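Local atomic coordinates of insulinase family protease (PDB entry 3GO9), a protein that belongs to the insulinase (M16) peptidase family and is predicted to be a protease, though its activity and substrate are not established. Residues A[68-73]-A[192-197]; A[77-82]-A[158-163]; A[300-305]-A[358-363]. All blocks are in the same frame, centred on the assembly; numbering follows the deposited sequence.

After strand 50-56 the chain enters helix 70-80, which serves two of the three contacts. Its later turns meet the end strand 160-162 in interaction 2, closing a loop of 75 residues. Its first turn meets the approach to helix 196-206 in interaction 1, closing a larger loop inside which interaction 2 is nested and joining the insulinase and M16 inactive-domain regions. The two share a zinc ion: His72 comes from interaction 1, Asp158 and Ile160 from interaction 2. Interaction 3 follows in series, wholly within the second region, joining helix 283-309 to the turn between helices 341-358 and 362-377. It lies across the chain's centre, about 54 Å from interaction 1 between centres, and holds a different zinc ion.

Interaction 1 of 3, residues A[68-73]-A[192-197]; sequences VGFAHL and QPVDVE. With ZN (zinc ion), chain C.
Phe70 and Val194 meet through the outer part of the phenyl ring. CB does not aim straight at 192-197; chi1 of -81° swings CG that way, and a chi2 of 15° lays the ring close to the plane through CA, with CD1 folded back to the side of CA. From CD1 outward the ring reaches across the gap. Phe70 CE1 comes 4.5 Å from Val194 CG1, and at the far end Phe70 CZ lies 4.4 Å from Asp195 O, both partners standing obliquely to the ring. One turn on, Leu73 CD2 faces Val194 CG2 from 4.9 Å, just short of contact. The join is apolar and light, burying 109 Å² in all.

Both helix starts are capped. Gly69 is the N-cap of helix 70-80, and the carboxylate of Glu63 accepts from the backbone N of Gly69 and of Ala71; Asp195 caps helix 196-206 by accepting from Lys198 N. On the side of helix 70-80 away from Val194, His72 binds zinc through NE2 at 2.0 Å, while its ND1 is hydrogen-bonded to Thr109 OG1, which helps set the turn of the imidazole. Phe70 and Leu73 also pack on Leu199 of helix 196-206, and Val194 rests on Leu153, so that the contact lies where helices 70-80, 146-153 and 196-206 converge.

Interaction 2 of 3, residues A[77-82]-A[158-163]; sequences LALMSS and DPIATF. With ZN (zinc ion), chain C.
Leu79 reaches Pro159 and Ile160 with a single methyl. Leu79 CD1 stands 3.6 Å from Pro159 CG and 3.9 Å from Ile160 CD1, so it touches the pyrrolidine ring and the isoleucine tip together; both run past the Leu79 side chain in the direction opposite to its own. CB of Leu79 already points at 158-163, and a chi2 of 168°, with CD1 anti to CA, carries the methyl outward.

Behind this apolar shell, the turn that presents Pro159 is held by metal and hydrogen bond. Asp158 OD2 binds zinc at 1.9 Å, and the backbone O of Ile160 binds the same ion at 2.4 Å, with His72 as the third protein ligand. Asp158 OD1 accepts from Ile160 N (3.0 Å, N-H...O angle 154°), an Asx turn, although the N-H comes from well above the carboxylate plane, 61° out of it. The same OD1 forms a salt bridge with Arg76.

M16 peptidases normally carry His-X-X-Glu-His on this helix; here, counting from His72, Pro75 and Arg76 occupy the places of the glutamate and second histidine, so this zinc site is not the canonical one, and whether it supports catalysis is not established. Ile160 packs on both residues. Strand 160-162 forms an outer edge of the seven-stranded sheet beside parallel strand 107-109, and helix 70-80 lies between it and helix 146-153, on which Leu77 rests.

Interaction 3 of 3, residues A[300-305]-A[358-363]; sequences FWHIKQ and NGLSQA. With ZN (zinc ion), chain D.
Trp301 and His302, adjacent on helix 283-309, each take one methyl of Leu360. Before them, Phe300 lies on the side turned away, its ring meeting that of Phe319 in strand 316-324. At Trp301, CG is anti to the backbone N (chi1 169°), which carries the indole out until its CZ3 comes 4.2 Å from Leu360 CD1. His302 points its CB at 358-363, and its ND1 lies 4.3 Å from Leu360 CD2, an oblique van der Waals approach; the other nitrogen, NE2, binds zinc at 2.0 Å, with Glu351 and a water as further ligands. That metal links helices 283-309 and 341-358.

Leu360 owes its place to a tight helix-to-helix turn. Gly359, with a phi of 67°, leaves the helical path after helix 341-358, and Ser361 is the N-cap of helix 362-377. Ser361 N donates to Glu364 OE1 while Ser361 OG caps a backbone N of the first turn, the pattern of a capping box. Leu360 N is held by Asn428 OD1.

Further along, Ile303 packs on Leu352 and on Leu317, and Lys304 turns back so that its CG sits 3.5 Å above one face of the Phe300 ring, toward the rim.

Interaction 1 of 3, residues A[68-73]-A[192-197]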
ATOM      1  N   VAL A  68      23.097  10.548   2.479  1.00 11.32           N
ATOM      2  CA  VAL A  68      21.877  10.653   3.231  1.00 11.71           C
ATOM      3  C   VAL A  68      20.985  11.702   2.584  1.00 11.69           C
ATOM      4  O   VAL A  68      21.418  12.835   2.314  1.00 10.82           O
ATOM      5  CB  VAL A  68      22.193  11.047   4.694  1.00 13.68           C
ATOM      6  CG1 VAL A  68      20.930  11.414   5.434  1.00 15.02           C
ATOM      7  CG2 VAL A  68      22.993   9.909   5.392  1.00 13.95           C
ATOM      8  N   GLY A  69      19.756  11.297   2.290  1.00  9.56           N
ATOM      9  CA  GLY A  69      18.755  12.209   1.736  1.00 10.40           C
ATOM     10  C   GLY A  69      18.831  12.369   0.218  1.00  9.21           C
ATOM     11  O   GLY A  69      18.002  13.102  -0.367  1.00 10.16           O
ATOM     12  N   PHE A  70      19.831  11.754  -0.431  1.00  9.50           N
ATOM     13  CA  PHE A  70      20.010  11.910  -1.882  1.00  8.50           C
ATOM     14  C   PHE A  70      18.786  11.425  -2.661  1.00  8.45           C
ATOM     15  O   PHE A  70      18.325  12.110  -3.585  1.00  8.39           O
ATOM     16  CB  PHE A  70      21.271  11.189  -2.388  1.00  8.03           C
ATOM     17  CG  PHE A  70      22.557  11.926  -2.193  1.00  8.54           C
ATOM     18  CD1 PHE A  70      22.691  13.014  -1.346  1.00  9.30           C
ATOM     19  CD2 PHE A  70      23.662  11.533  -2.932  1.00  8.85           C
ATOM     20  CE1 PHE A  70      23.894  13.682  -1.269  1.00 11.74           C
ATOM     21  CE2 PHE A  70      24.853  12.182  -2.838  1.00 11.75           C
ATOM     22  CZ  PHE A  70      24.986  13.243  -1.995  1.00 10.98           C
ATOM     23  N   ALA A  71      18.226  10.289  -2.298  1.00  7.73           N
ATOM     24  CA  ALA A  71      17.097   9.769  -3.099  1.00  7.17           C
ATOM     25  C   ALA A  71      15.890  10.683  -2.971  1.00  7.79           C
ATOM     26  O   ALA A  71      15.058  10.807  -3.894  1.00  8.86           O
ATOM     27  CB  ALA A  71      16.722   8.378  -2.619  1.00  8.02           C
ATOM     28  N   HIS A  72      15.728  11.285  -1.806  1.00  9.26           N
ATOM     29  CA  HIS A  72      14.581  12.217  -1.601  1.00  9.83           C
ATOM     30  C   HIS A  72      14.793  13.557  -2.314  1.00  9.28           C
ATOM     31  O   HIS A  72      13.802  14.245  -2.648  1.00  9.78           O
ATOM     32  CB  HIS A  72      14.350  12.389  -0.107  1.00 10.31           C
ATOM     33  CG  HIS A  72      13.078  13.089   0.239  1.00 11.46           C
ATOM     34  ND1 HIS A  72      11.861  12.443   0.189  1.00 11.95           N
ATOM     35  CD2 HIS A  72      12.847  14.316   0.746  1.00 16.58           C
ATOM     36  CE1 HIS A  72      10.922  13.279   0.606  1.00 13.34           C
ATOM     37  NE2 HIS A  72      11.494  14.424   0.904  1.00 11.84           N
ATOM     38  N   LEU A  73      16.032  13.965  -2.497  1.00  8.72           N
ATOM     39  CA  LEU A  73      16.367  15.246  -3.146  1.00  9.21           C
ATOM     40  C   LEU A  73      16.183  15.208  -4.660  1.00  8.51           C
ATOM     41  O   LEU A  73      15.701  16.158  -5.279  1.00  8.98           O
ATOM     42  CB  LEU A  73      17.794  15.708  -2.814  1.00  9.62           C
ATOM     43  CG  LEU A  73      18.289  17.006  -3.436  1.00 11.50           C
ATOM     44  CD1 LEU A  73      17.381  18.135  -3.130  1.00 13.86           C
ATOM     45  CD2 LEU A  73      19.705  17.318  -2.990  1.00 12.30           C
ATOM     46  N   GLN A 192      24.673  19.603   4.130  1.00 18.42           N
ATOM     47  CA  GLN A 192      25.158  20.718   3.355  1.00 17.65           C
ATOM     48  C   GLN A 192      26.562  21.103   3.830  1.00 16.82           C
ATOM     49  O   GLN A 192      26.886  20.919   5.017  1.00 17.85           O
ATOM     50  CB  GLN A 192      24.200  21.879   3.497  1.00 17.69           C
ATOM     51  CG  GLN A 192      22.828  21.589   2.990  1.00 20.44           C
ATOM     52  CD  GLN A 192      21.992  22.826   2.891  1.00 23.02           C
ATOM     53  OE1 GLN A 192      22.518  23.911   2.650  1.00 27.98           O
ATOM     54  NE2 GLN A 192      20.673  22.685   3.122  1.00 23.07           N
ATOM     55  N   PRO A 193      27.410  21.572   2.902  1.00 16.15           N
ATOM     56  CA  PRO A 193      27.210  21.724   1.443  1.00 16.23           C
ATOM     57  C   PRO A 193      27.158  20.376   0.741  1.00 14.60           C
ATOM     58  O   PRO A 193      27.878  19.424   1.119  1.00 14.38           O
ATOM     59  CB  PRO A 193      28.451  22.528   0.995  1.00 15.82           C
ATOM     60  CG  PRO A 193      29.113  22.915   2.278  1.00 17.48           C
ATOM     61  CD  PRO A 193      28.774  21.950   3.302  1.00 16.71           C
ATOM     62  N   VAL A 194      26.332  20.303  -0.294  1.00 14.26           N
ATOM     63  CA  VAL A 194      26.131  19.065  -1.064  1.00 14.04           C
ATOM     64  C   VAL A 194      27.261  18.934  -2.047  1.00 13.28           C
ATOM     65  O   VAL A 194      27.593  19.893  -2.766  1.00 13.39           O
ATOM     66  CB  VAL A 194      24.796  19.112  -1.837  1.00 13.31           C
ATOM     67  CG1 VAL A 194      24.641  17.857  -2.761  1.00 14.91           C
ATOM     68  CG2 VAL A 194      23.627  19.217  -0.859  1.00 14.16           C
ATOM     69  N   ASP A 195      27.826  17.731  -2.111  1.00 13.08           N
ATOM     70  CA  ASP A 195      28.786  17.383  -3.111  1.00 14.80           C
ATOM     71  C   ASP A 195      27.985  17.009  -4.345  1.00 14.90           C
ATOM     72  O   ASP A 195      27.446  15.891  -4.416  1.00 14.07           O
ATOM     73  CB  ASP A 195      29.593  16.196  -2.598  1.00 16.16           C
ATOM     74  CG  ASP A 195      30.667  15.770  -3.560  1.00 18.71           C
ATOM     75  OD1 ASP A 195      31.630  15.160  -3.073  1.00 27.65           O
ATOM     76  OD2 ASP A 195      30.563  16.019  -4.768  1.00 21.76           O
ATOM     77  N   VAL A 196      27.805  17.993  -5.236  1.00 14.52           N
ATOM     78  CA  VAL A 196      26.920  17.831  -6.388  1.00 13.95           C
ATOM     79  C   VAL A 196      27.455  16.702  -7.290  1.00 15.94           C
ATOM     80  O   VAL A 196      26.679  15.929  -7.867  1.00 13.76           O
ATOM     81  CB  VAL A 196      26.698  19.179  -7.140  1.00 15.35           C
ATOM     82  CG1 VAL A 196      26.006  18.974  -8.434  1.00 16.33           C
ATOM     83  CG2 VAL A 196      25.925  20.195  -6.222  1.00 17.67           C
ATOM     84  N   GLU A 197      28.785  16.547  -7.348  1.00 16.14           N
ATOM     85  CA  GLU A 197      29.351  15.478  -8.168  1.00 17.80           C
ATOM     86  C   GLU A 197      28.948  14.094  -7.628  1.00 16.11           C
ATOM     87  O   GLU A 197      28.597  13.200  -8.412  1.00 16.28           O
ATOM     88  CB  GLU A 197      30.865  15.635  -8.281  1.00 19.50           C
ATOM     89  CG  GLU A 197      31.266  16.947  -9.025  1.00 25.85           C
ATOM     90  CD  GLU A 197      30.817  16.960 -10.467  1.00 32.29           C
ATOM     91  OE1 GLU A 197      30.810  15.879 -11.107  1.00 37.32           O
ATOM     92  OE2 GLU A 197      30.477  18.057 -10.969  1.00 36.92           O
TER
HETATM   93 ZN    ZN C 602      10.059  15.543   1.785  0.50 17.50          ZN
HETATM   94  O   HOH W   1      11.369  16.259   2.458  1.00 15.62           O
HETATM   95  O   HOH W   2       9.135  14.520   3.083  1.00 28.86           O

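Interaction 2 of 3, residues A[77-82]-A[158-163]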
ATOM      1  N   LEU A  77      14.691  18.145  -7.701  1.00  8.99           N
ATOM      2  CA  LEU A  77      15.444  18.734  -8.817  1.00  7.39           C
ATOM      3  C   LEU A  77      14.601  18.767 -10.129  1.00  9.16           C
ATOM      4  O   LEU A  77      14.611  19.780 -10.834  1.00 10.39           O
ATOM      5  CB  LEU A  77      16.795  18.024  -9.015  1.00  8.57           C
ATOM      6  CG  LEU A  77      17.681  17.994  -7.818  1.00 10.37           C
ATOM      7  CD1 LEU A  77      18.999  17.213  -8.192  1.00 13.87           C
ATOM      8  CD2 LEU A  77      18.028  19.391  -7.249  1.00 10.96           C
ATOM      9  N   ALA A  78      13.916  17.663 -10.396  1.00  9.57           N
ATOM     10  CA  ALA A  78      13.096  17.453 -11.549  1.00 10.41           C
ATOM     11  C   ALA A  78      11.947  18.481 -11.611  1.00 11.48           C
ATOM     12  O   ALA A  78      11.420  18.762 -12.696  1.00 11.74           O
ATOM     13  CB  ALA A  78      12.528  15.978 -11.595  1.00 10.23           C
ATOM     14  N   LEU A  79      11.587  19.064 -10.457  1.00 12.33           N
ATOM     15  CA  LEU A  79      10.576  20.141 -10.402  1.00 13.11           C
ATOM     16  C   LEU A  79      11.189  21.523 -10.518  1.00 13.66           C
ATOM     17  O   LEU A  79      10.483  22.504 -10.751  1.00 18.15           O
ATOM     18  CB  LEU A  79       9.758  20.066  -9.103  1.00 12.99           C
ATOM     19  CG  LEU A  79       9.004  18.775  -8.918  1.00 11.15           C
ATOM     20  CD1 LEU A  79       8.398  18.573  -7.460  1.00 14.26           C
ATOM     21  CD2 LEU A  79       7.861  18.628  -9.967  1.00 14.92           C
HETATM   22  N   MSE A  80      12.490  21.671 -10.308  1.00 14.39           N
HETATM   23  CA  MSE A  80      13.134  22.963 -10.474  1.00 13.95           C
HETATM   24  C   MSE A  80      13.328  23.232 -11.942  1.00 14.36           C
HETATM   25  O   MSE A  80      13.127  24.349 -12.408  1.00 16.15           O
HETATM   26  CB  MSE A  80      14.497  22.988  -9.787  1.00 15.64           C
HETATM   27  CG  MSE A  80      14.492  22.671  -8.339  1.00 17.70           C
HETATM   28 SE   MSE A  80      13.501  23.955  -7.247  0.60 20.70          SE
HETATM   29  CE  MSE A  80      11.815  23.257  -7.296  1.00 18.85           C
ATOM     30  N   SER A  81      13.774  22.225 -12.676  1.00 12.18           N
ATOM     31  CA  SER A  81      14.071  22.426 -14.079  1.00 12.49           C
ATOM     32  C   SER A  81      14.092  21.090 -14.766  1.00 11.18           C
ATOM     33  O   SER A  81      14.449  20.072 -14.132  1.00 10.68           O
ATOM     34  CB  SER A  81      15.393  23.173 -14.247  1.00 15.03           C
ATOM     35  OG  SER A  81      16.472  22.309 -14.338  1.00 20.61           O
ATOM     36  N   SER A  82      13.704  21.071 -16.036  1.00  9.92           N
ATOM     37  CA  SER A  82      13.710  19.827 -16.788  1.00 10.51           C
ATOM     38  C   SER A  82      14.180  20.105 -18.198  1.00 11.61           C
ATOM     39  O   SER A  82      13.744  21.076 -18.819  1.00 11.97           O
ATOM     40  CB  SER A  82      12.353  19.174 -16.763  1.00 11.21           C
ATOM     41  OG  SER A  82      12.376  17.799 -17.099  1.00 10.66           O
ATOM     42  N   ASP A 158       8.073  21.511   0.827  1.00 13.91           N
ATOM     43  CA  ASP A 158       8.651  20.245   0.370  1.00 14.70           C
ATOM     44  C   ASP A 158       7.614  19.514  -0.412  1.00 13.91           C
ATOM     45  O   ASP A 158       6.692  18.925   0.160  1.00 15.23           O
ATOM     46  CB  ASP A 158       9.046  19.428   1.571  1.00 15.11           C
ATOM     47  CG  ASP A 158       9.452  18.079   1.194  1.00 16.94           C
ATOM     48  OD1 ASP A 158       9.922  17.893   0.001  1.00 15.62           O
ATOM     49  OD2 ASP A 158       9.222  17.226   2.092  1.00 20.48           O
ATOM     50  N   PRO A 159       7.748  19.515  -1.759  1.00 13.82           N
ATOM     51  CA  PRO A 159       6.717  18.833  -2.521  1.00 14.42           C
ATOM     52  C   PRO A 159       6.881  17.324  -2.560  1.00 13.06           C
ATOM     53  O   PRO A 159       6.017  16.639  -3.077  1.00 15.12           O
ATOM     54  CB  PRO A 159       6.883  19.424  -3.923  1.00 14.20           C
ATOM     55  CG  PRO A 159       8.310  19.690  -4.030  1.00 14.63           C
ATOM     56  CD  PRO A 159       8.776  20.105  -2.616  1.00 14.23           C
ATOM     57  N   ILE A 160       7.971  16.793  -2.018  1.00 10.47           N
ATOM     58  CA  ILE A 160       8.255  15.360  -2.093  1.00 10.38           C
ATOM     59  C   ILE A 160       7.835  14.641  -0.800  1.00 11.31           C
ATOM     60  O   ILE A 160       8.294  14.988   0.303  1.00 11.23           O
ATOM     61  CB  ILE A 160       9.774  15.113  -2.353  1.00 10.54           C
ATOM     62  CG1 ILE A 160      10.257  15.977  -3.537  1.00 11.72           C
ATOM     63  CG2 ILE A 160      10.059  13.592  -2.652  1.00 13.29           C
ATOM     64  CD1 ILE A 160       9.425  15.867  -4.845  1.00 12.49           C
ATOM     65  N   ALA A 161       6.950  13.683  -0.928  1.00  9.32           N
ATOM     66  CA  ALA A 161       6.417  12.968   0.203  1.00  9.53           C
ATOM     67  C   ALA A 161       7.238  11.757   0.501  1.00 10.52           C
ATOM     68  O   ALA A 161       8.127  11.359  -0.287  1.00  9.20           O
ATOM     69  CB  ALA A 161       4.963  12.541  -0.070  1.00 11.75           C
ATOM     70  N   THR A 162       6.936  11.148   1.631  1.00 12.32           N
ATOM     71  CA  THR A 162       7.536   9.864   1.942  1.00 11.84           C
ATOM     72  C   THR A 162       6.490   8.758   2.037  1.00 12.26           C
ATOM     73  O   THR A 162       5.298   9.018   2.147  1.00 12.27           O
ATOM     74  CB  THR A 162       8.271   9.928   3.305  1.00 11.29           C
ATOM     75  OG1 THR A 162       7.366  10.345   4.338  1.00 13.55           O
ATOM     76  CG2 THR A 162       9.433  10.928   3.262  1.00 12.49           C
ATOM     77  N   PHE A 163       6.932   7.518   1.936  1.00 12.54           N
ATOM     78  CA  PHE A 163       6.118   6.375   2.366  1.00 13.81           C
ATOM     79  C   PHE A 163       6.900   5.578   3.405  1.00 14.25           C
ATOM     80  O   PHE A 163       8.044   5.200   3.131  1.00 12.76           O
ATOM     81  CB  PHE A 163       5.761   5.450   1.234  1.00 14.16           C
ATOM     82  CG  PHE A 163       4.955   4.288   1.709  1.00 15.90           C
ATOM     83  CD1 PHE A 163       3.609   4.485   2.035  1.00 19.37           C
ATOM     84  CD2 PHE A 163       5.558   3.065   1.994  1.00 17.20           C
ATOM     85  CE1 PHE A 163       2.870   3.441   2.560  1.00 22.59           C
ATOM     86  CE2 PHE A 163       4.817   2.005   2.526  1.00 24.38           C
ATOM     87  CZ  PHE A 163       3.461   2.212   2.801  1.00 21.52           C
TER
HETATM   88 ZN    ZN C 602      10.059  15.543   1.785  0.50 17.50          ZN
HETATM   89  O   HOH W   1      11.369  16.259   2.458  1.00 15.62           O
HETATM   90  O   HOH W   2       9.135  14.520   3.083  1.00 28.86           O

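Interaction 3 of 3, residues A[300-305]-A[358-363]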
ATOM      1  N   PHE A 300     -15.114  -8.286  12.648  1.00 19.31           N
ATOM      2  CA  PHE A 300     -15.251  -6.850  12.799  1.00 21.33           C
ATOM      3  C   PHE A 300     -16.689  -6.437  12.631  1.00 21.10           C
ATOM      4  O   PHE A 300     -17.247  -5.614  13.388  1.00 20.80           O
ATOM      5  CB  PHE A 300     -14.389  -6.068  11.844  1.00 21.57           C
ATOM      6  CG  PHE A 300     -14.399  -4.625  12.161  1.00 24.65           C
ATOM      7  CD1 PHE A 300     -13.903  -4.184  13.396  1.00 28.27           C
ATOM      8  CD2 PHE A 300     -14.964  -3.718  11.296  1.00 27.38           C
ATOM      9  CE1 PHE A 300     -13.930  -2.869  13.724  1.00 27.34           C
ATOM     10  CE2 PHE A 300     -14.973  -2.361  11.635  1.00 29.60           C
ATOM     11  CZ  PHE A 300     -14.433  -1.955  12.847  1.00 28.21           C
ATOM     12  N   TRP A 301     -17.313  -7.055  11.650  1.00 20.43           N
ATOM     13  CA  TRP A 301     -18.706  -6.879  11.375  1.00 20.79           C
ATOM     14  C   TRP A 301     -19.594  -7.172  12.611  1.00 19.57           C
ATOM     15  O   TRP A 301     -20.466  -6.380  12.951  1.00 19.59           O
ATOM     16  CB  TRP A 301     -19.037  -7.810  10.226  1.00 22.95           C
ATOM     17  CG  TRP A 301     -20.416  -7.987   9.951  1.00 26.84           C
ATOM     18  CD1 TRP A 301     -21.249  -7.100   9.354  1.00 31.95           C
ATOM     19  CD2 TRP A 301     -21.192  -9.178  10.200  1.00 31.29           C
ATOM     20  NE1 TRP A 301     -22.498  -7.651   9.227  1.00 33.63           N
ATOM     21  CE2 TRP A 301     -22.490  -8.924   9.736  1.00 32.08           C
ATOM     22  CE3 TRP A 301     -20.905 -10.434  10.770  1.00 31.62           C
ATOM     23  CZ2 TRP A 301     -23.520  -9.863   9.837  1.00 32.96           C
ATOM     24  CZ3 TRP A 301     -21.923 -11.363  10.865  1.00 34.52           C
ATOM     25  CH2 TRP A 301     -23.220 -11.071  10.400  1.00 32.68           C
ATOM     26  N   HIS A 302     -19.315  -8.284  13.272  1.00 17.07           N
ATOM     27  CA  HIS A 302     -20.102  -8.721  14.430  1.00 15.97           C
ATOM     28  C   HIS A 302     -19.943  -7.744  15.585  1.00 15.44           C
ATOM     29  O   HIS A 302     -20.940  -7.379  16.219  1.00 15.17           O
ATOM     30  CB  HIS A 302     -19.613 -10.049  14.906  1.00 15.05           C
ATOM     31  CG  HIS A 302     -20.306 -10.534  16.123  1.00 14.64           C
ATOM     32  ND1 HIS A 302     -21.515 -11.176  16.060  1.00 16.43           N
ATOM     33  CD2 HIS A 302     -19.958 -10.498  17.432  1.00 16.33           C
ATOM     34  CE1 HIS A 302     -21.912 -11.474  17.289  1.00 17.35           C
ATOM     35  NE2 HIS A 302     -20.991 -11.065  18.140  1.00 17.08           N
ATOM     36  N   ILE A 303     -18.704  -7.364  15.871  1.00 15.22           N
ATOM     37  CA  ILE A 303     -18.430  -6.413  16.977  1.00 15.28           C
ATOM     38  C   ILE A 303     -19.097  -5.078  16.663  1.00 16.16           C
ATOM     39  O   ILE A 303     -19.733  -4.483  17.543  1.00 14.83           O
ATOM     40  CB  ILE A 303     -16.942  -6.252  17.321  1.00 16.10           C
ATOM     41  CG1 ILE A 303     -16.303  -7.590  17.742  1.00 16.41           C
ATOM     42  CG2 ILE A 303     -16.747  -5.197  18.452  1.00 16.38           C
ATOM     43  CD1 ILE A 303     -14.800  -7.521  17.809  1.00 17.36           C
ATOM     44  N   LYS A 304     -19.011  -4.607  15.420  1.00 16.12           N
ATOM     45  CA  LYS A 304     -19.664  -3.363  15.066  1.00 18.13           C
ATOM     46  C   LYS A 304     -21.143  -3.420  15.294  1.00 18.68           C
ATOM     47  O   LYS A 304     -21.715  -2.443  15.783  1.00 19.60           O
ATOM     48  CB  LYS A 304     -19.438  -3.025  13.590  1.00 19.78           C
ATOM     49  CG  LYS A 304     -18.077  -2.504  13.282  1.00 24.56           C
ATOM     50  CD  LYS A 304     -18.144  -1.553  12.072  1.00 29.82           C
ATOM     51  CE  LYS A 304     -18.885  -2.148  10.852  1.00 32.47           C
ATOM     52  NZ  LYS A 304     -20.357  -1.813  10.856  1.00 35.58           N
ATOM     53  N   GLN A 305     -21.769  -4.528  14.912  1.00 18.17           N
ATOM     54  CA  GLN A 305     -23.212  -4.656  15.084  1.00 19.39           C
ATOM     55  C   GLN A 305     -23.557  -4.651  16.569  1.00 18.59           C
ATOM     56  O   GLN A 305     -24.567  -4.062  16.948  1.00 18.65           O
ATOM     57  CB  GLN A 305     -23.782  -5.950  14.506  1.00 20.67           C
ATOM     58  CG  GLN A 305     -23.312  -6.289  13.123  1.00 25.54           C
ATOM     59  CD  GLN A 305     -24.362  -6.998  12.330  1.00 33.98           C
ATOM     60  OE1 GLN A 305     -24.590  -8.211  12.508  1.00 37.85           O
ATOM     61  NE2 GLN A 305     -25.026  -6.251  11.434  1.00 37.94           N
ATOM     62  N   ASN A 358     -17.185 -19.871  20.330  1.00 15.94           N
ATOM     63  CA  ASN A 358     -18.437 -20.270  19.708  1.00 17.65           C
ATOM     64  C   ASN A 358     -18.706 -19.770  18.305  1.00 16.92           C
ATOM     65  O   ASN A 358     -19.591 -20.309  17.609  1.00 18.53           O
ATOM     66  CB  ASN A 358     -19.567 -19.833  20.633  1.00 18.46           C
ATOM     67  CG  ASN A 358     -19.492 -20.533  21.986  1.00 21.56           C
ATOM     68  OD1 ASN A 358     -19.630 -19.910  23.048  1.00 28.62           O
ATOM     69  ND2 ASN A 358     -19.260 -21.841  21.944  1.00 25.79           N
ATOM     70  N   GLY A 359     -17.982 -18.750  17.868  1.00 15.16           N
ATOM     71  CA  GLY A 359     -18.140 -18.217  16.555  1.00 15.60           C
ATOM     72  C   GLY A 359     -19.455 -17.546  16.296  1.00 15.44           C
ATOM     73  O   GLY A 359     -20.162 -17.107  17.230  1.00 16.19           O
ATOM     74  N   LEU A 360     -19.773 -17.488  15.028  1.00 15.56           N
ATOM     75  CA  LEU A 360     -21.004 -16.916  14.535  1.00 14.81           C
ATOM     76  C   LEU A 360     -22.123 -17.921  14.744  1.00 15.52           C
ATOM     77  O   LEU A 360     -21.909 -19.133  14.728  1.00 14.42           O
ATOM     78  CB  LEU A 360     -20.859 -16.600  13.057  1.00 14.72           C
ATOM     79  CG  LEU A 360     -19.895 -15.509  12.628  1.00 17.77           C
ATOM     80  CD1 LEU A 360     -20.215 -15.144  11.179  1.00 19.88           C
ATOM     81  CD2 LEU A 360     -20.005 -14.290  13.537  1.00 19.36           C
ATOM     82  N   SER A 361     -23.329 -17.400  14.912  1.00 14.98           N
ATOM     83  CA  SER A 361     -24.532 -18.227  14.789  1.00 16.25           C
ATOM     84  C   SER A 361     -24.820 -18.536  13.325  1.00 16.56           C
ATOM     85  O   SER A 361     -24.319 -17.868  12.412  1.00 16.13           O
ATOM     86  CB  SER A 361     -25.754 -17.502  15.373  1.00 16.86           C
ATOM     87  OG  SER A 361     -26.092 -16.412  14.576  1.00 17.55           O
ATOM     88  N   GLN A 362     -25.672 -19.517  13.087  1.00 17.66           N
ATOM     89  CA  GLN A 362     -26.039 -19.833  11.724  1.00 18.36           C
ATOM     90  C   GLN A 362     -26.722 -18.659  11.078  1.00 17.72           C
ATOM     91  O   GLN A 362     -26.528 -18.390   9.905  1.00 16.26           O
ATOM     92  CB  GLN A 362     -26.981 -21.045  11.692  1.00 19.43           C
ATOM     93  CG  GLN A 362     -27.337 -21.502  10.262  1.00 20.57           C
ATOM     94  CD  GLN A 362     -26.164 -22.132   9.559  1.00 21.69           C
ATOM     95  OE1 GLN A 362     -25.570 -23.101  10.054  1.00 22.08           O
ATOM     96  NE2 GLN A 362     -25.803 -21.576   8.401  1.00 22.57           N
ATOM     97  N   ALA A 363     -27.572 -17.955  11.836  1.00 17.98           N
ATOM     98  CA  ALA A 363     -28.284 -16.814  11.265  1.00 18.52           C
ATOM     99  C   ALA A 363     -27.325 -15.686  10.888  1.00 18.68           C
ATOM    100  O   ALA A 363     -27.473 -15.051   9.836  1.00 18.84           O
ATOM    101  CB  ALA A 363     -29.350 -16.293  12.252  1.00 18.95           C
TER
HETATM  102 ZN    ZN D 603     -20.962 -11.043  20.168  0.80 19.26          ZN
HETATM  103  O   HOH W   3     -20.488 -12.844  20.864  1.00 14.56           O